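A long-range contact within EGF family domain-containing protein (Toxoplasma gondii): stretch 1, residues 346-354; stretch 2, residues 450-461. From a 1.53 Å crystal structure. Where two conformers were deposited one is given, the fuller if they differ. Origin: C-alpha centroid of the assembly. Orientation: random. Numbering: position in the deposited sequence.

Stretch 1 (346-354) PREPLKNVR
Stretch 2 450-461: SAVDPSIAIDPD

Two mostly irregular segments, whose touching residues lie at least 102 apart in sequence, are joined by three backbone hydrogen bonds, bury 755 Å² between them and run in the same direction, with Arg 347 beside Ser 450, Pro 349 beside Ala 457 and Leu 350 beside Ile 458. Before the first bond, a water donates to Pro 346 O (2.7 Å) and Glu 348 O (2.8 Å) and accepts from Ser 450 OG (2.6 Å).

Arg 347 (phi/psi -64/-43) receives Ala 451 N at its O, 2.8 Å. Its CB points away, but a t, t, p side chain brings NH1 within 3.6 Å of Ile 456 CD1, which covers one guanidinium face. The CA-to-CB bond of Glu 348 (-86/143; m, p) runs sideways: CG approaches Ile 456 O at 3.4 Å, and OE2 makes a long salt bridge to Arg 347 NH2, 3.7 Å.

Pro 349 (-60/164, C-gamma exo) is buried. Having no N-H, it leaves no donor unsatisfied in this buried place, and its ring packs: CD to Ile 456 CG1 is 4.0 Å and CB to Ala 457 CB 4.1 Å. The CA-to-CB bond of Ile 456 (p, t), in the 3-10 segment 454-456, points toward stretch 1. Ala 451 O, 3.4 Å from Pro 349 CG, is buried without a polar partner.

A single beta bridge pairs Leu 350 (-103/115; m, t) with Ile 458 (-131/177): Ile 458 N donates to Pro 349 O (3.1 Å), and Lys 351 N to Ile 458 O (2.9 Å). Leu 350 CD1 meets Pro 460 CB at 4.3 Å.

The CA-to-CB bond of Lys 351 (-78/146; p, t, t, t) points toward stretch 2, its CB 3.7 Å from the small Ala 457 CB. Its NZ stays 4.5 Å from Asp 459 OD1, beyond a salt bridge; separately, a water donates to Lys 351 O (2.8 Å) and to Asp 459 OD1 (2.7 Å). The chain turns at Lys 351 and Asn 352 (63/32), and Val 353 (-140/161; m) closes the contact, CG1 4.0 Å from Pro 460 CG.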

# COMPACT_ATOMS: atom_id res chain seq x y z
N PRO A 346 11.43 12.28 1.52
CA PRO A 346 10.75 12.58 0.26
C PRO A 346 11.04 11.52 -0.80
O PRO A 346 11.87 10.63 -0.60
CB PRO A 346 11.34 13.93 -0.13
CG PRO A 346 12.74 13.83 0.37
CD PRO A 346 12.64 13.10 1.68
N ARG A 347 10.35 11.63 -1.92
CA ARG A 347 10.48 10.68 -3.01
C ARG A 347 11.86 10.68 -3.64
O ARG A 347 12.41 9.62 -3.94
CB ARG A 347 9.44 10.99 -4.08
CG ARG A 347 9.45 10.07 -5.27
CD ARG A 347 8.31 10.40 -6.20
NE ARG A 347 8.60 11.62 -6.93
CZ ARG A 347 8.99 11.68 -8.20
NH1 ARG A 347 9.12 10.58 -8.93
NH2 ARG A 347 9.24 12.86 -8.75
N GLU A 348 12.42 11.86 -3.85
CA GLU A 348 13.64 11.97 -4.64
C GLU A 348 14.90 11.77 -3.82
O GLU A 348 14.98 12.22 -2.68
CB GLU A 348 13.71 13.34 -5.30
CG GLU A 348 12.47 13.72 -6.11
CD GLU A 348 11.38 14.43 -5.30
OE1 GLU A 348 11.48 14.51 -4.06
OE2 GLU A 348 10.43 14.93 -5.94
N PRO A 349 15.92 11.12 -4.41
CA PRO A 349 17.23 11.17 -3.77
C PRO A 349 17.72 12.60 -3.66
O PRO A 349 17.18 13.48 -4.34
CB PRO A 349 18.12 10.36 -4.72
CG PRO A 349 17.22 9.55 -5.53
CD PRO A 349 15.95 10.34 -5.66
N LEU A 350 18.72 12.84 -2.82
CA LEU A 350 19.23 14.18 -2.60
C LEU A 350 20.54 14.36 -3.36
O LEU A 350 21.54 13.71 -3.06
CB LEU A 350 19.41 14.45 -1.11
CG LEU A 350 18.20 14.16 -0.21
CD1 LEU A 350 18.60 14.31 1.24
CD2 LEU A 350 17.04 15.09 -0.57
N LYS A 351 20.54 15.24 -4.36
CA LYS A 351 21.74 15.42 -5.17
C LYS A 351 22.78 16.26 -4.44
O LYS A 351 22.45 17.17 -3.67
CB LYS A 351 21.40 16.05 -6.52
CG LYS A 351 20.90 17.48 -6.46
CD LYS A 351 20.82 18.07 -7.87
CE LYS A 351 20.34 19.51 -7.85
NZ LYS A 351 20.38 20.11 -9.20
N ASN A 352 24.03 15.92 -4.70
CA ASN A 352 25.18 16.73 -4.32
C ASN A 352 25.33 16.93 -2.82
O ASN A 352 25.83 17.95 -2.38
CB ASN A 352 25.09 18.10 -5.02
CG ASN A 352 25.18 17.99 -6.53
OD1 ASN A 352 24.26 18.37 -7.24
ND2 ASN A 352 26.30 17.47 -7.02
N VAL A 353 24.93 15.93 -2.04
CA VAL A 353 25.14 15.98 -0.60
C VAL A 353 25.55 14.63 -0.04
O VAL A 353 25.34 13.60 -0.69
CB VAL A 353 23.90 16.49 0.16
CG1 VAL A 353 23.70 18.00 -0.07
CG2 VAL A 353 22.65 15.71 -0.24
N ARG A 354 26.15 14.69 1.15
CA ARG A 354 26.62 13.52 1.89
C ARG A 354 26.01 13.51 3.30
O ARG A 354 26.01 14.55 3.97
CB ARG A 354 28.15 13.53 2.01
CG ARG A 354 28.92 13.73 0.72
CD ARG A 354 30.28 14.39 0.97
NE ARG A 354 31.14 13.59 1.84
CZ ARG A 354 32.25 14.04 2.41
NH1 ARG A 354 32.65 15.30 2.22
NH2 ARG A 354 32.98 13.24 3.18
N SER A 450 13.44 6.10 -0.16
CA SER A 450 13.57 6.94 -1.36
C SER A 450 13.36 6.15 -2.65
O SER A 450 13.66 4.95 -2.71
CB SER A 450 14.95 7.59 -1.44
OG SER A 450 15.33 8.24 -0.24
N ALA A 451 12.87 6.82 -3.69
CA ALA A 451 13.00 6.28 -5.04
C ALA A 451 14.49 6.19 -5.41
O ALA A 451 15.33 6.86 -4.78
CB ALA A 451 12.23 7.12 -6.03
N VAL A 452 14.82 5.39 -6.42
CA VAL A 452 16.22 5.11 -6.73
C VAL A 452 16.71 5.66 -8.07
O VAL A 452 17.81 5.34 -8.48
CB VAL A 452 16.52 3.59 -6.69
CG1 VAL A 452 16.17 3.02 -5.33
CG2 VAL A 452 15.79 2.83 -7.79
N ASP A 453 15.92 6.49 -8.74
CA ASP A 453 16.35 7.11 -9.99
C ASP A 453 17.23 8.33 -9.70
O ASP A 453 16.74 9.34 -9.20
CB ASP A 453 15.13 7.53 -10.81
CG ASP A 453 15.50 8.01 -12.21
OD1 ASP A 453 16.71 8.15 -12.52
OD2 ASP A 453 14.57 8.25 -13.01
N PRO A 454 18.53 8.25 -10.01
CA PRO A 454 19.36 9.42 -9.71
C PRO A 454 18.99 10.64 -10.55
O PRO A 454 19.31 11.76 -10.15
CB PRO A 454 20.78 8.93 -10.04
CG PRO A 454 20.60 7.81 -10.98
CD PRO A 454 19.32 7.14 -10.59
N SER A 455 18.30 10.44 -11.67
CA SER A 455 18.02 11.55 -12.59
C SER A 455 16.91 12.46 -12.08
O SER A 455 16.72 13.56 -12.62
CB SER A 455 17.66 11.01 -13.98
OG SER A 455 16.36 10.45 -14.02
N ILE A 456 16.17 12.04 -11.05
CA ILE A 456 15.14 12.89 -10.46
C ILE A 456 15.60 13.55 -9.17
O ILE A 456 14.83 14.24 -8.50
CB ILE A 456 13.82 12.12 -10.17
CG1 ILE A 456 13.99 11.10 -9.04
CG2 ILE A 456 13.33 11.45 -11.46
CD1 ILE A 456 12.70 10.39 -8.66
N ALA A 457 16.87 13.35 -8.80
CA ALA A 457 17.36 13.87 -7.54
C ALA A 457 17.21 15.39 -7.45
O ALA A 457 17.39 16.10 -8.44
CB ALA A 457 18.81 13.47 -7.32
N ILE A 458 16.89 15.86 -6.26
CA ILE A 458 16.81 17.30 -6.01
C ILE A 458 17.58 17.69 -4.75
O ILE A 458 18.16 16.85 -4.06
CB ILE A 458 15.34 17.76 -5.89
CG1 ILE A 458 14.67 17.13 -4.67
CG2 ILE A 458 14.57 17.44 -7.16
CD1 ILE A 458 13.22 17.62 -4.43
N ASP A 459 17.62 18.98 -4.47
CA ASP A 459 18.31 19.48 -3.29
C ASP A 459 17.53 19.24 -2.02
O ASP A 459 16.30 19.25 -2.02
CB ASP A 459 18.56 20.98 -3.42
CG ASP A 459 19.39 21.32 -4.62
OD1 ASP A 459 20.50 20.78 -4.74
OD2 ASP A 459 18.93 22.15 -5.44
N PRO A 460 18.24 19.03 -0.90
CA PRO A 460 17.58 19.13 0.40
C PRO A 460 17.29 20.59 0.70
O PRO A 460 17.78 21.46 -0.01
CB PRO A 460 18.63 18.58 1.35
CG PRO A 460 19.92 19.00 0.72
CD PRO A 460 19.70 18.89 -0.77
N ASP A 461 16.51 20.85 1.74
CA ASP A 461 16.42 22.20 2.29
C ASP A 461 17.81 22.64 2.73
O ASP A 461 18.52 21.89 3.42
CB ASP A 461 15.42 22.24 3.44
CG ASP A 461 15.04 23.65 3.85
OD1 ASP A 461 15.94 24.47 4.12
OD2 ASP A 461 13.82 23.93 3.91
O HOH W 1 14.57 10.72 -0.32
O HOH W 2 22.32 19.88 -3.00
O HOH W 3 17.41 18.95 -9.26